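Local atomic coordinates of ureidoglycolate hydrolase (Arabidopsis thaliana, PDB entry 4PXE), a protein that hydrolyses (S)-ureidoglycolate to glyoxylate, ammonium and carbon dioxide with the help of two manganese ions per subunit, closing plant purine breakdown. Residues T39-T44 / E138-G143; H92-P97 / F134-P139; F142-L147 / T164-G169; F30-S35 / Y43-V48. All coordinates share one frame; numbering follows the deposited sequence.

Interaction 1 (T39-T44 / E138-G143); sequences TRVLYT and EPTRFG. With MN (manganese (II) ion), chain D.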
loop_
_atom_site.group_PDB
_atom_site.type_symbol
_atom_site.label_atom_id
_atom_site.label_comp_id
_atom_site.label_asym_id
_atom_site.label_seq_id
_atom_site.Cartn_x
_atom_site.Cartn_y
_atom_site.Cartn_z
ATOM N N THR A 39 3.674 -11.255 12.995
ATOM C CA THR A 39 4.413 -10.855 11.798
ATOM C C THR A 39 5.881 -10.964 12.155
ATOM O O THR A 39 6.321 -10.362 13.129
ATOM C CB THR A 39 4.142 -9.398 11.404
ATOM O OG1 THR A 39 2.759 -9.248 11.090
ATOM C CG2 THR A 39 4.970 -9.014 10.186
ATOM N N ARG A 40 6.640 -11.750 11.402
ATOM C CA ARG A 40 8.068 -11.863 11.696
ATOM C C ARG A 40 8.845 -12.106 10.422
ATOM O O ARG A 40 8.855 -13.210 9.879
ATOM C CB ARG A 40 8.345 -12.953 12.736
ATOM C CG ARG A 40 9.816 -13.035 13.110
ATOM C CD ARG A 40 10.025 -13.840 14.383
ATOM N NE ARG A 40 9.516 -15.203 14.266
ATOM C CZ ARG A 40 8.570 -15.724 15.046
ATOM N NH1 ARG A 40 8.002 -15.003 16.010
ATOM N NH2 ARG A 40 8.189 -16.978 14.861
ATOM N N VAL A 41 9.495 -11.051 9.946
ATOM C CA VAL A 41 10.105 -11.054 8.633
ATOM C C VAL A 41 11.615 -11.246 8.694
ATOM O O VAL A 41 12.290 -10.722 9.591
ATOM C CB VAL A 41 9.750 -9.735 7.903
ATOM C CG1 VAL A 41 10.373 -9.694 6.525
ATOM C CG2 VAL A 41 8.236 -9.595 7.815
ATOM N N LEU A 42 12.113 -12.035 7.742
ATOM C CA LEU A 42 13.534 -12.302 7.547
ATOM C C LEU A 42 14.440 -11.103 7.823
ATOM O O LEU A 42 14.254 -10.039 7.236
ATOM C CB LEU A 42 13.757 -12.795 6.111
ATOM C CG LEU A 42 15.188 -12.977 5.609
ATOM C CD1 LEU A 42 15.928 -13.981 6.482
ATOM C CD2 LEU A 42 15.170 -13.435 4.174
ATOM N N TYR A 43 15.394 -11.315 8.737
ATOM C CA TYR A 43 16.480 -10.383 9.089
ATOM C C TYR A 43 16.078 -9.133 9.880
ATOM O O TYR A 43 16.928 -8.296 10.178
ATOM C CB TYR A 43 17.322 -9.980 7.864
ATOM C CG TYR A 43 18.070 -11.091 7.152
ATOM C CD1 TYR A 43 18.619 -12.167 7.846
ATOM C CD2 TYR A 43 18.248 -11.046 5.774
ATOM C CE1 TYR A 43 19.314 -13.169 7.174
ATOM C CE2 TYR A 43 18.930 -12.029 5.095
ATOM C CZ TYR A 43 19.473 -13.093 5.794
ATOM O OH TYR A 43 20.148 -14.070 5.091
ATOM N N THR A 44 14.799 -8.986 10.219
ATOM C CA THR A 44 14.394 -7.904 11.103
ATOM C C THR A 44 14.789 -8.201 12.545
ATOM O O THR A 44 15.222 -9.309 12.871
ATOM C CB THR A 44 12.882 -7.675 11.058
ATOM O OG1 THR A 44 12.221 -8.865 11.511
ATOM C CG2 THR A 44 12.427 -7.339 9.630
ATOM N N GLU A 138 9.232 -18.010 3.978
ATOM C CA GLU A 138 8.170 -17.170 3.419
ATOM C C GLU A 138 8.725 -16.125 2.448
ATOM O O GLU A 138 9.838 -15.637 2.638
ATOM C CB GLU A 138 7.363 -16.508 4.537
ATOM C CG GLU A 138 6.730 -17.512 5.492
ATOM C CD GLU A 138 5.477 -18.136 4.957
ATOM O OE1 GLU A 138 5.172 -18.046 3.747
ATOM O OE2 GLU A 138 4.768 -18.725 5.800
ATOM N N PRO A 139 7.956 -15.785 1.396
ATOM C CA PRO A 139 8.458 -14.883 0.344
ATOM C C PRO A 139 8.288 -13.402 0.676
ATOM O O PRO A 139 8.518 -12.558 -0.193
ATOM C CB PRO A 139 7.578 -15.244 -0.857
ATOM C CG PRO A 139 6.275 -15.634 -0.240
ATOM C CD PRO A 139 6.669 -16.403 1.018
ATOM N N THR A 140 7.900 -13.089 1.906
ATOM C CA THR A 140 7.500 -11.728 2.295
ATOM C C THR A 140 8.483 -10.612 1.936
ATOM O O THR A 140 8.089 -9.587 1.363
ATOM C CB THR A 140 7.244 -11.658 3.814
ATOM O OG1 THR A 140 6.355 -12.721 4.180
ATOM C CG2 THR A 140 6.617 -10.315 4.212
ATOM N N ARG A 141 9.750 -10.790 2.292
ATOM C CA ARG A 141 10.673 -9.668 2.183
ATOM C C ARG A 141 11.202 -9.440 0.770
ATOM O O ARG A 141 11.170 -8.312 0.284
ATOM C CB ARG A 141 11.843 -9.813 3.154
ATOM C CG ARG A 141 12.712 -8.565 3.164
ATOM C CD ARG A 141 13.564 -8.436 4.420
ATOM N NE ARG A 141 14.204 -7.121 4.429
ATOM C CZ ARG A 141 14.912 -6.621 5.434
ATOM N NH1 ARG A 141 15.117 -7.328 6.541
ATOM N NH2 ARG A 141 15.429 -5.399 5.317
ATOM N N PHE A 142 11.696 -10.498 0.134
ATOM C CA PHE A 142 12.343 -10.375 -1.173
ATOM C C PHE A 142 11.555 -11.007 -2.320
ATOM O O PHE A 142 12.016 -10.995 -3.461
ATOM C CB PHE A 142 13.769 -10.946 -1.124
ATOM C CG PHE A 142 14.650 -10.279 -0.103
ATOM C CD1 PHE A 142 15.105 -8.986 -0.313
ATOM C CD2 PHE A 142 15.020 -10.940 1.063
ATOM C CE1 PHE A 142 15.901 -8.359 0.609
ATOM C CE2 PHE A 142 15.821 -10.318 2.000
ATOM C CZ PHE A 142 16.269 -9.019 1.771
ATOM N N GLY A 143 10.374 -11.552 -2.033
ATOM C CA GLY A 143 9.581 -12.207 -3.064
ATOM C C GLY A 143 10.057 -13.620 -3.365
ATOM O O GLY A 143 9.560 -14.279 -4.284
HETATM MN MN MN D . 3.353 -20.331 5.526
HETATM O O HOH W 1 7.638 -13.166 6.624
HETATM O O HOH W 2 15.641 -5.423 8.720
HETATM O O HOH W 3 5.071 -21.605 5.413
HETATM O O HOH W 4 2.353 -21.689 4.816
#
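Arg141 lays its aliphatic chain across Val41, and the two side chains cross at about a right angle, with Arg141 CB 3.7 Å from Val41 CG1. Val41 opens a type II beta turn that runs to Thr44 and leads from strand 38-40 into helix 45-60; the segment 138-143 facing it is the loop that follows strand 129-133 in this M20-family hydrolase. Arg141 is extended from CG to NE, and this carries the guanidinium past Val41 to the middle of the turn. There Arg141 NH1 donates to Leu42 O at 2.9 Å with an N-H...O angle of 165°, the oxygen lying in the guanidinium plane and the nitrogen in the carbonyl plane. NH1 also gives a hydrogen bond to a water, while NE forms a salt bridge with Asp168, so the guanidinium is fixed through both NH1 and NE. An alanine at Arg141 would probably leave Leu42 O without this donor and Asp168 without its salt-bridge mate, and open a gap over the Phe142 ring face where CG lay, with CD gone from beside Val41. Next to the arginine, Leu42 CD2 meets the edge of the Phe142 ring, 3.9 Å from CE2, and Arg141 CG sits over the centre of one face of that ring. The turn itself is tied by Val41 O, which accepts from Thr44 N and, in the carbonyl plane on a lone pair, from Thr44 OG1 at 2.7 Å.

Interaction 2 (H92-P97 / F134-P139); sequences HIDAIP and FTSEEP. With MN (manganese (II) ion), chain C; MN (manganese (II) ion), chain D; GLV (glyoxylic acid), chain E.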
loop_
_atom_site.group_PDB
_atom_site.type_symbol
_atom_site.label_atom_id
_atom_site.label_comp_id
_atom_site.label_asym_id
_atom_site.label_seq_id
_atom_site.Cartn_x
_atom_site.Cartn_y
_atom_site.Cartn_z
ATOM N N HIS A 92 10.780 -23.667 9.424
ATOM C CA HIS A 92 11.073 -22.230 9.454
ATOM C C HIS A 92 10.378 -21.562 10.639
ATOM O O HIS A 92 9.436 -22.122 11.218
ATOM C CB HIS A 92 10.575 -21.576 8.164
ATOM C CG HIS A 92 9.093 -21.670 7.990
ATOM N ND1 HIS A 92 8.242 -20.619 8.269
ATOM C CD2 HIS A 92 8.308 -22.702 7.602
ATOM C CE1 HIS A 92 6.996 -21.003 8.058
ATOM N NE2 HIS A 92 7.010 -22.258 7.648
ATOM N N ILE A 93 10.823 -20.367 11.008
ATOM C CA ILE A 93 10.104 -19.596 12.018
ATOM C C ILE A 93 9.661 -18.221 11.531
ATOM O O ILE A 93 9.032 -17.477 12.284
ATOM C CB ILE A 93 10.906 -19.443 13.331
ATOM C CG1 ILE A 93 12.201 -18.660 13.085
ATOM C CG2 ILE A 93 11.171 -20.811 13.967
ATOM C CD1 ILE A 93 13.103 -18.585 14.314
ATOM N N ASP A 94 9.974 -17.869 10.289
ATOM C CA ASP A 94 9.411 -16.615 9.790
ATOM C C ASP A 94 7.893 -16.742 9.611
ATOM O O ASP A 94 7.368 -17.851 9.464
ATOM C CB ASP A 94 10.157 -16.030 8.564
ATOM C CG ASP A 94 10.198 -16.958 7.348
ATOM O OD1 ASP A 94 10.137 -18.199 7.475
ATOM O OD2 ASP A 94 10.360 -16.411 6.234
ATOM N N ALA A 95 7.212 -15.601 9.676
ATOM C CA ALA A 95 5.753 -15.514 9.667
ATOM C C ALA A 95 5.346 -14.362 8.763
ATOM O O ALA A 95 5.836 -13.237 8.921
ATOM C CB ALA A 95 5.238 -15.261 11.065
ATOM N N ILE A 96 4.449 -14.625 7.822
ATOM C CA ILE A 96 3.942 -13.547 6.963
ATOM C C ILE A 96 3.089 -12.558 7.770
ATOM O O ILE A 96 2.669 -12.863 8.882
ATOM C CB ILE A 96 3.177 -14.083 5.723
ATOM C CG1 ILE A 96 1.793 -14.622 6.094
ATOM C CG2 ILE A 96 3.995 -15.129 4.998
ATOM C CD1 ILE A 96 0.998 -15.074 4.885
ATOM N N PRO A 97 2.857 -11.356 7.231
ATOM C CA PRO A 97 2.069 -10.397 8.015
ATOM C C PRO A 97 0.708 -10.920 8.492
ATOM O O PRO A 97 -0.071 -11.470 7.706
ATOM C CB PRO A 97 1.892 -9.225 7.039
ATOM C CG PRO A 97 3.155 -9.275 6.204
ATOM C CD PRO A 97 3.434 -10.742 6.016
ATOM N N PHE A 134 15.633 -23.309 8.904
ATOM C CA PHE A 134 15.868 -22.641 7.629
ATOM C C PHE A 134 15.800 -21.131 7.827
ATOM O O PHE A 134 15.006 -20.638 8.630
ATOM C CB PHE A 134 14.867 -23.138 6.590
ATOM C CG PHE A 134 15.032 -24.598 6.274
ATOM C CD1 PHE A 134 15.945 -25.010 5.316
ATOM C CD2 PHE A 134 14.310 -25.563 6.959
ATOM C CE1 PHE A 134 16.124 -26.356 5.036
ATOM C CE2 PHE A 134 14.481 -26.917 6.677
ATOM C CZ PHE A 134 15.384 -27.312 5.715
ATOM N N THR A 135 16.662 -20.394 7.136
ATOM C CA THR A 135 16.814 -18.981 7.433
ATOM C C THR A 135 15.535 -18.177 7.168
ATOM O O THR A 135 15.259 -17.191 7.845
ATOM C CB THR A 135 18.033 -18.368 6.692
ATOM O OG1 THR A 135 18.419 -17.155 7.347
ATOM C CG2 THR A 135 17.737 -18.115 5.212
ATOM N N SER A 136 14.758 -18.625 6.186
ATOM C CA SER A 136 13.469 -18.029 5.854
ATOM C C SER A 136 12.805 -18.940 4.848
ATOM O O SER A 136 13.477 -19.461 3.953
ATOM C CB SER A 136 13.659 -16.639 5.240
ATOM O OG SER A 136 12.501 -16.240 4.528
ATOM N N GLU A 137 11.494 -19.133 4.981
ATOM C CA GLU A 137 10.746 -19.919 4.010
ATOM C C GLU A 137 9.689 -19.067 3.311
ATOM O O GLU A 137 9.272 -19.374 2.192
ATOM C CB GLU A 137 10.104 -21.133 4.699
ATOM C CG GLU A 137 9.379 -22.085 3.762
ATOM C CD GLU A 137 7.907 -21.780 3.603
ATOM O OE1 GLU A 137 7.357 -20.926 4.343
ATOM O OE2 GLU A 137 7.291 -22.403 2.708
ATOM N N GLU A 138 9.232 -18.010 3.978
ATOM C CA GLU A 138 8.170 -17.170 3.419
ATOM C C GLU A 138 8.725 -16.125 2.448
ATOM O O GLU A 138 9.838 -15.637 2.638
ATOM C CB GLU A 138 7.363 -16.508 4.537
ATOM C CG GLU A 138 6.730 -17.512 5.492
ATOM C CD GLU A 138 5.477 -18.136 4.957
ATOM O OE1 GLU A 138 5.172 -18.046 3.747
ATOM O OE2 GLU A 138 4.768 -18.725 5.800
ATOM N N PRO A 139 7.956 -15.785 1.396
ATOM C CA PRO A 139 8.458 -14.883 0.344
ATOM C C PRO A 139 8.288 -13.402 0.676
ATOM O O PRO A 139 8.518 -12.558 -0.193
ATOM C CB PRO A 139 7.578 -15.244 -0.857
ATOM C CG PRO A 139 6.275 -15.634 -0.240
ATOM C CD PRO A 139 6.669 -16.403 1.018
HETATM MN MN MN C . 5.229 -23.387 6.729
HETATM MN MN MN D . 3.353 -20.331 5.526
HETATM C C1 GLV E . 4.188 -21.025 2.257
HETATM O O1 GLV E . 4.793 -22.206 2.658
HETATM C C2 GLV E . 3.063 -21.210 1.301
HETATM O O2 GLV E . 2.747 -22.391 0.943
HETATM O O3 GLV E . 2.439 -20.199 0.863
HETATM O O HOH W 5 12.861 -19.141 9.533
HETATM O O HOH W 6 3.514 -17.300 7.772
HETATM O O HOH W 3 5.071 -21.605 5.413
HETATM O O HOH W 7 6.586 -24.633 5.474
HETATM O O HOH W 8 3.710 -24.088 4.900
HETATM O O HOH W 4 2.353 -21.689 4.816
#
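His92 NE2 binds one manganese ion at 2.3 Å and Glu138 OE2 binds the other at 2.2 Å; a water bridges the two metals and donates to Glu137 OE1. Asp103 binds both ions, with His208 completing the protein ligands of the first and His402 those of the second. Glu137 lies against His92: Glu137 CB is 3.5 Å from His92 CG, and OE1 stands over one face of the imidazole, offset toward the rim. Glu137 OE2 lies 2.5 Å from O1 of glyoxylate. This is the dinuclear centre of the M20 metallohydrolase fold, formed where the loops after strands 86-91 and 129-133 meet. Behind the first shell, Asp94 holds the backbone of residues 136-138. Asp94 OD1 accepts from Glu137 N at 3.0 Å, with an N-H...O angle of 171°, while OD2 takes Ser136 OG and Glu138 N from opposite faces of the carboxylate plane. An alanine at Asp94 would probably leave both backbone N-H groups and the serine hydroxyl without their acceptor, freeing the loop that presents Glu137 and Glu138 to shift. Ile96 CG2 packs 3.4 Å from Glu138 CD, and Glu138 OE1 accepts a hydrogen bond from Asn294 of the second subunit.

Interaction 3 (F142-L147 / T164-G169); sequences FGISCL and TTVVDG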
loop_
_atom_site.group_PDB
_atom_site.type_symbol
_atom_site.label_atom_id
_atom_site.label_comp_id
_atom_site.label_asym_id
_atom_site.label_seq_id
_atom_site.Cartn_x
_atom_site.Cartn_y
_atom_site.Cartn_z
ATOM N N PHE A 142 11.696 -10.498 0.134
ATOM C CA PHE A 142 12.343 -10.375 -1.173
ATOM C C PHE A 142 11.555 -11.007 -2.320
ATOM O O PHE A 142 12.016 -10.995 -3.461
ATOM C CB PHE A 142 13.769 -10.946 -1.124
ATOM C CG PHE A 142 14.650 -10.279 -0.103
ATOM C CD1 PHE A 142 15.105 -8.986 -0.313
ATOM C CD2 PHE A 142 15.020 -10.940 1.063
ATOM C CE1 PHE A 142 15.901 -8.359 0.609
ATOM C CE2 PHE A 142 15.821 -10.318 2.000
ATOM C CZ PHE A 142 16.269 -9.019 1.771
ATOM N N GLY A 143 10.374 -11.552 -2.033
ATOM C CA GLY A 143 9.581 -12.207 -3.064
ATOM C C GLY A 143 10.057 -13.620 -3.365
ATOM O O GLY A 143 9.560 -14.279 -4.284
ATOM N N ILE A 144 11.026 -14.078 -2.582
ATOM C CA ILE A 144 11.655 -15.383 -2.778
ATOM C C ILE A 144 11.237 -16.334 -1.655
ATOM O O ILE A 144 11.569 -16.100 -0.491
ATOM C CB ILE A 144 13.194 -15.248 -2.771
ATOM C CG1 ILE A 144 13.653 -14.298 -3.884
ATOM C CG2 ILE A 144 13.860 -16.617 -2.918
ATOM C CD1 ILE A 144 15.045 -13.735 -3.653
ATOM N N SER A 145 10.498 -17.388 -2.002
ATOM C CA SER A 145 10.125 -18.400 -1.011
ATOM C C SER A 145 11.301 -19.346 -0.811
ATOM O O SER A 145 12.180 -19.444 -1.673
ATOM C CB SER A 145 8.910 -19.188 -1.493
ATOM O OG SER A 145 9.227 -19.910 -2.676
ATOM N N CYS A 146 11.320 -20.035 0.322
ATOM C CA CYS A 146 12.327 -21.063 0.579
ATOM C C CYS A 146 13.738 -20.589 0.281
ATOM O O CYS A 146 14.524 -21.319 -0.334
ATOM C CB CYS A 146 12.022 -22.321 -0.239
ATOM S SG CYS A 146 10.434 -23.100 0.188
ATOM N N LEU A 147 14.058 -19.375 0.713
ATOM C CA LEU A 147 15.350 -18.786 0.356
ATOM C C LEU A 147 16.501 -19.675 0.839
ATOM O O LEU A 147 17.435 -19.965 0.087
ATOM C CB LEU A 147 15.460 -17.368 0.917
ATOM C CG LEU A 147 16.656 -16.533 0.446
ATOM C CD1 LEU A 147 16.282 -15.053 0.392
ATOM C CD2 LEU A 147 17.863 -16.751 1.353
ATOM N N THR A 164 23.666 -9.728 -6.567
ATOM C CA THR A 164 23.731 -8.731 -7.637
ATOM C C THR A 164 22.501 -7.826 -7.798
ATOM O O THR A 164 22.644 -6.634 -8.078
ATOM C CB THR A 164 24.086 -9.374 -9.004
ATOM O OG1 THR A 164 23.039 -10.256 -9.420
ATOM C CG2 THR A 164 25.403 -10.144 -8.913
ATOM N N THR A 165 21.296 -8.371 -7.633
ATOM C CA THR A 165 20.096 -7.592 -7.946
ATOM C C THR A 165 19.009 -7.567 -6.877
ATOM O O THR A 165 18.162 -6.680 -6.889
ATOM C CB THR A 165 19.420 -8.079 -9.248
ATOM O OG1 THR A 165 19.005 -9.443 -9.094
ATOM C CG2 THR A 165 20.374 -7.967 -10.432
ATOM N N VAL A 166 19.005 -8.542 -5.974
ATOM C CA VAL A 166 17.858 -8.677 -5.078
ATOM C C VAL A 166 17.775 -7.577 -4.024
ATOM O O VAL A 166 18.729 -7.335 -3.286
ATOM C CB VAL A 166 17.827 -10.059 -4.408
ATOM C CG1 VAL A 166 16.749 -10.098 -3.322
ATOM C CG2 VAL A 166 17.587 -11.131 -5.448
ATOM N N VAL A 167 16.620 -6.918 -3.974
ATOM C CA VAL A 167 16.316 -5.895 -2.970
ATOM C C VAL A 167 14.892 -6.111 -2.451
ATOM O O VAL A 167 14.083 -6.776 -3.103
ATOM C CB VAL A 167 16.392 -4.457 -3.554
ATOM C CG1 VAL A 167 17.810 -4.123 -4.022
ATOM C CG2 VAL A 167 15.385 -4.282 -4.696
ATOM N N ASP A 168 14.575 -5.538 -1.294
ATOM C CA ASP A 168 13.210 -5.625 -0.779
ATOM C C ASP A 168 12.347 -4.452 -1.234
ATOM O O ASP A 168 12.776 -3.649 -2.063
ATOM C CB ASP A 168 13.173 -5.830 0.754
ATOM C CG ASP A 168 13.671 -4.633 1.546
ATOM O OD1 ASP A 168 13.993 -4.822 2.740
ATOM O OD2 ASP A 168 13.720 -3.503 1.012
ATOM N N GLY A 169 11.139 -4.360 -0.690
ATOM C CA GLY A 169 10.198 -3.324 -1.086
ATOM C C GLY A 169 10.640 -1.917 -0.730
ATOM O O GLY A 169 10.114 -0.939 -1.272
#
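Phe142 and Val166 cross at about a right angle, and the valine sends CG1 to the ring from an oblique direction, 3.6 Å from Phe142 CD1. This joins two loops of the M20 catalytic core. Segment 142-147 leads into helix 147-152; segment 164-169 leaves helix 156-164 and runs on toward helix 174-180. No hydrogen bond links the two segments, so the contact rests on apolar packing. Val166 CG1 stands anti to the backbone N (chi1 171°), a position from which it reaches both Phe142 and Ile144. Toward Ile144 the approach is different: the two side chains meet tip to tip, with Ile144 CD1 4.0 Å from Val166 CG1 and nearly as close to CG2. The phenylalanine ring turns its edge to the backbone beyond Val166, where Val167 C lies near the ring plane, 3.6 Å from Phe142 CD1. Asp168 runs obliquely to the ring, its carboxylate plane only 16° from that of the aromatic group. The methylene is what touches the ring; the acid end is engaged by other partners, and OD2 accepts from the backbone N-H groups of Gln170 and Val172. Leu158 and Leu162 of helix 156-164 pack on Ile144, and Ala177 of helix 174-180 on Phe142. At the far end of the contact, Asp168 CB lies 3.7 Å from Phe142 CE1.

Interaction 4 (F30-S35 / Y43-V48); sequences FSDAPS and YTDKDV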
loop_
_atom_site.group_PDB
_atom_site.type_symbol
_atom_site.label_atom_id
_atom_site.label_comp_id
_atom_site.label_asym_id
_atom_site.label_seq_id
_atom_site.Cartn_x
_atom_site.Cartn_y
_atom_site.Cartn_z
ATOM N N PHE A 30 7.714 -12.466 19.692
ATOM C CA PHE A 30 8.651 -11.789 18.793
ATOM C C PHE A 30 7.936 -11.465 17.488
ATOM O O PHE A 30 8.049 -12.182 16.499
ATOM C CB PHE A 30 9.896 -12.640 18.546
ATOM C CG PHE A 30 10.599 -13.066 19.807
ATOM C CD1 PHE A 30 11.067 -12.122 20.708
ATOM C CD2 PHE A 30 10.781 -14.406 20.094
ATOM C CE1 PHE A 30 11.716 -12.513 21.870
ATOM C CE2 PHE A 30 11.427 -14.802 21.247
ATOM C CZ PHE A 30 11.890 -13.851 22.141
ATOM N N SER A 31 7.203 -10.363 17.503
ATOM C CA SER A 31 6.248 -10.070 16.446
ATOM C C SER A 31 6.091 -8.580 16.229
ATOM O O SER A 31 6.061 -7.810 17.194
ATOM C CB SER A 31 4.889 -10.657 16.831
ATOM O OG SER A 31 3.901 -10.330 15.880
ATOM N N ASP A 32 5.948 -8.187 14.967
ATOM C CA ASP A 32 5.638 -6.799 14.634
ATOM C C ASP A 32 4.133 -6.523 14.574
ATOM O O ASP A 32 3.715 -5.382 14.382
ATOM C CB ASP A 32 6.323 -6.389 13.328
ATOM C CG ASP A 32 7.792 -6.065 13.524
ATOM O OD1 ASP A 32 8.137 -5.470 14.569
ATOM O OD2 ASP A 32 8.602 -6.416 12.643
ATOM N N ALA A 33 3.330 -7.569 14.735
ATOM C CA ALA A 33 1.880 -7.435 14.845
ATOM C C ALA A 33 1.454 -7.751 16.276
ATOM O O ALA A 33 2.055 -8.597 16.929
ATOM C CB ALA A 33 1.186 -8.377 13.871
ATOM N N PRO A 34 0.408 -7.078 16.767
ATOM C CA PRO A 34 -0.075 -7.387 18.117
ATOM C C PRO A 34 -0.739 -8.769 18.183
ATOM O O PRO A 34 -1.448 -9.163 17.247
ATOM C CB PRO A 34 -1.100 -6.277 18.388
ATOM C CG PRO A 34 -1.540 -5.825 17.053
ATOM C CD PRO A 34 -0.370 -6.009 16.124
ATOM N N SER A 35 -0.490 -9.490 19.270
ATOM C CA SER A 35 -1.153 -10.763 19.541
ATOM C C SER A 35 -2.655 -10.542 19.403
ATOM O O SER A 35 -3.157 -9.491 19.790
ATOM C CB SER A 35 -0.811 -11.226 20.961
ATOM O OG SER A 35 -1.471 -12.433 21.297
ATOM N N TYR A 43 15.394 -11.315 8.737
ATOM C CA TYR A 43 16.480 -10.383 9.089
ATOM C C TYR A 43 16.078 -9.133 9.880
ATOM O O TYR A 43 16.928 -8.296 10.178
ATOM C CB TYR A 43 17.322 -9.980 7.864
ATOM C CG TYR A 43 18.070 -11.091 7.152
ATOM C CD1 TYR A 43 18.619 -12.167 7.846
ATOM C CD2 TYR A 43 18.248 -11.046 5.774
ATOM C CE1 TYR A 43 19.314 -13.169 7.174
ATOM C CE2 TYR A 43 18.930 -12.029 5.095
ATOM C CZ TYR A 43 19.473 -13.093 5.794
ATOM O OH TYR A 43 20.148 -14.070 5.091
ATOM N N THR A 44 14.799 -8.986 10.219
ATOM C CA THR A 44 14.394 -7.904 11.103
ATOM C C THR A 44 14.789 -8.201 12.545
ATOM O O THR A 44 15.222 -9.309 12.871
ATOM C CB THR A 44 12.882 -7.675 11.058
ATOM O OG1 THR A 44 12.221 -8.865 11.511
ATOM C CG2 THR A 44 12.427 -7.339 9.630
ATOM N N ASP A 45 14.622 -7.206 13.412
ATOM C CA ASP A 45 14.922 -7.370 14.832
ATOM C C ASP A 45 14.130 -8.513 15.483
ATOM O O ASP A 45 14.682 -9.280 16.277
ATOM C CB ASP A 45 14.750 -6.049 15.599
ATOM C CG ASP A 45 13.317 -5.551 15.617
ATOM O OD1 ASP A 45 12.548 -5.864 14.682
ATOM O OD2 ASP A 45 12.958 -4.832 16.577
ATOM N N LYS A 46 12.852 -8.638 15.132
ATOM C CA LYS A 46 12.030 -9.735 15.653
ATOM C C LYS A 46 12.564 -11.099 15.209
ATOM O O LYS A 46 12.570 -12.049 15.994
ATOM C CB LYS A 46 10.565 -9.574 15.222
ATOM C CG LYS A 46 9.929 -8.234 15.602
ATOM C CD LYS A 46 10.128 -7.930 17.079
ATOM C CE LYS A 46 9.405 -6.646 17.485
ATOM N NZ LYS A 46 9.894 -5.470 16.723
ATOM N N ASP A 47 13.005 -11.198 13.956
ATOM C CA ASP A 47 13.614 -12.426 13.450
ATOM C C ASP A 47 14.870 -12.777 14.239
ATOM O O ASP A 47 15.065 -13.930 14.635
ATOM C CB ASP A 47 13.955 -12.284 11.961
ATOM C CG ASP A 47 14.524 -13.562 11.352
ATOM O OD1 ASP A 47 14.056 -14.662 11.702
ATOM O OD2 ASP A 47 15.436 -13.469 10.507
ATOM N N VAL A 48 15.716 -11.775 14.476
ATOM C CA VAL A 48 16.945 -11.982 15.233
ATOM C C VAL A 48 16.650 -12.489 16.657
ATOM O O VAL A 48 17.305 -13.416 17.139
ATOM C CB VAL A 48 17.825 -10.700 15.250
ATOM C CG1 VAL A 48 19.013 -10.872 16.209
ATOM C CG2 VAL A 48 18.315 -10.373 13.847
HETATM O O HOH W 9 9.399 -8.632 11.610
HETATM O O HOH W 10 10.837 -5.011 12.517
#
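Phe30 and Lys46 bring the two backbones to their nearest approach, their CA atoms 5.0 Å apart. Segment 30-35 is an irregular loop, whereas 43-48 enters the first turn of helix 45-60. Thr44 is the N-cap residue of that helix: its OG1 accepts a weak, long capping bond from Asp47 N, and its O accepts the first helical bond, from Val48 N. Asp47 OD2 in turn accepts from Tyr43 N at 2.8 Å, tying the residue before the cap back to the helix.

Lys46 carries most of the contact between side chains. Its chain bends at chi2 (-51°) and again at chi4, folding over the loop: Lys46 CE comes 3.6 Å from Ser31 O, and Lys46 NZ reaches Asp32 OD1 at 2.8 Å in a salt bridge. NZ meets Asp32 OD1 on the syn side, 26° out of the carboxylate plane. Lys46 NZ also bridges Asp45 OD2 at 3.1 Å, so one ammonium group serves two acids in a salt-bridge network. Its charge probably offsets the repulsion between Asp32 and Asp45, whose OD1 atoms are 4.4 Å apart. Two waters donate to Asp32 OD2 and join it to Thr44 OG1 and to Asp45 OD1. At the other end, Phe30 CB rests on Lys46 O.

The loop joins helix 17-28 to strand 38-40, with Asp32 bonded through its backbone to Thr39 of that strand, and Phe30 packs on Ser49 one turn farther along helix 45-60.

In the fold
Interaction 2 is the buried member of the set, with metal ligands and a carboxylate gripping backbone N-H groups; interaction 1 is partly buried, and interactions 3 and 4 lie at the surface. Interactions 1 and 2 share Glu138 and Pro139, and Arg40 of the first bonds to Ile93 and Ala95 of the second. The loop after strand 129-133 runs on through interaction 3, where polar bonds across the contact give way to apolar packing; the salt bridge from Arg141 to Asp168 joins it to interaction 1. Interaction 4 shares Tyr43 and Thr44 with interaction 1 but relies on charges and water, its centre about 17 Å from the centre of the chain.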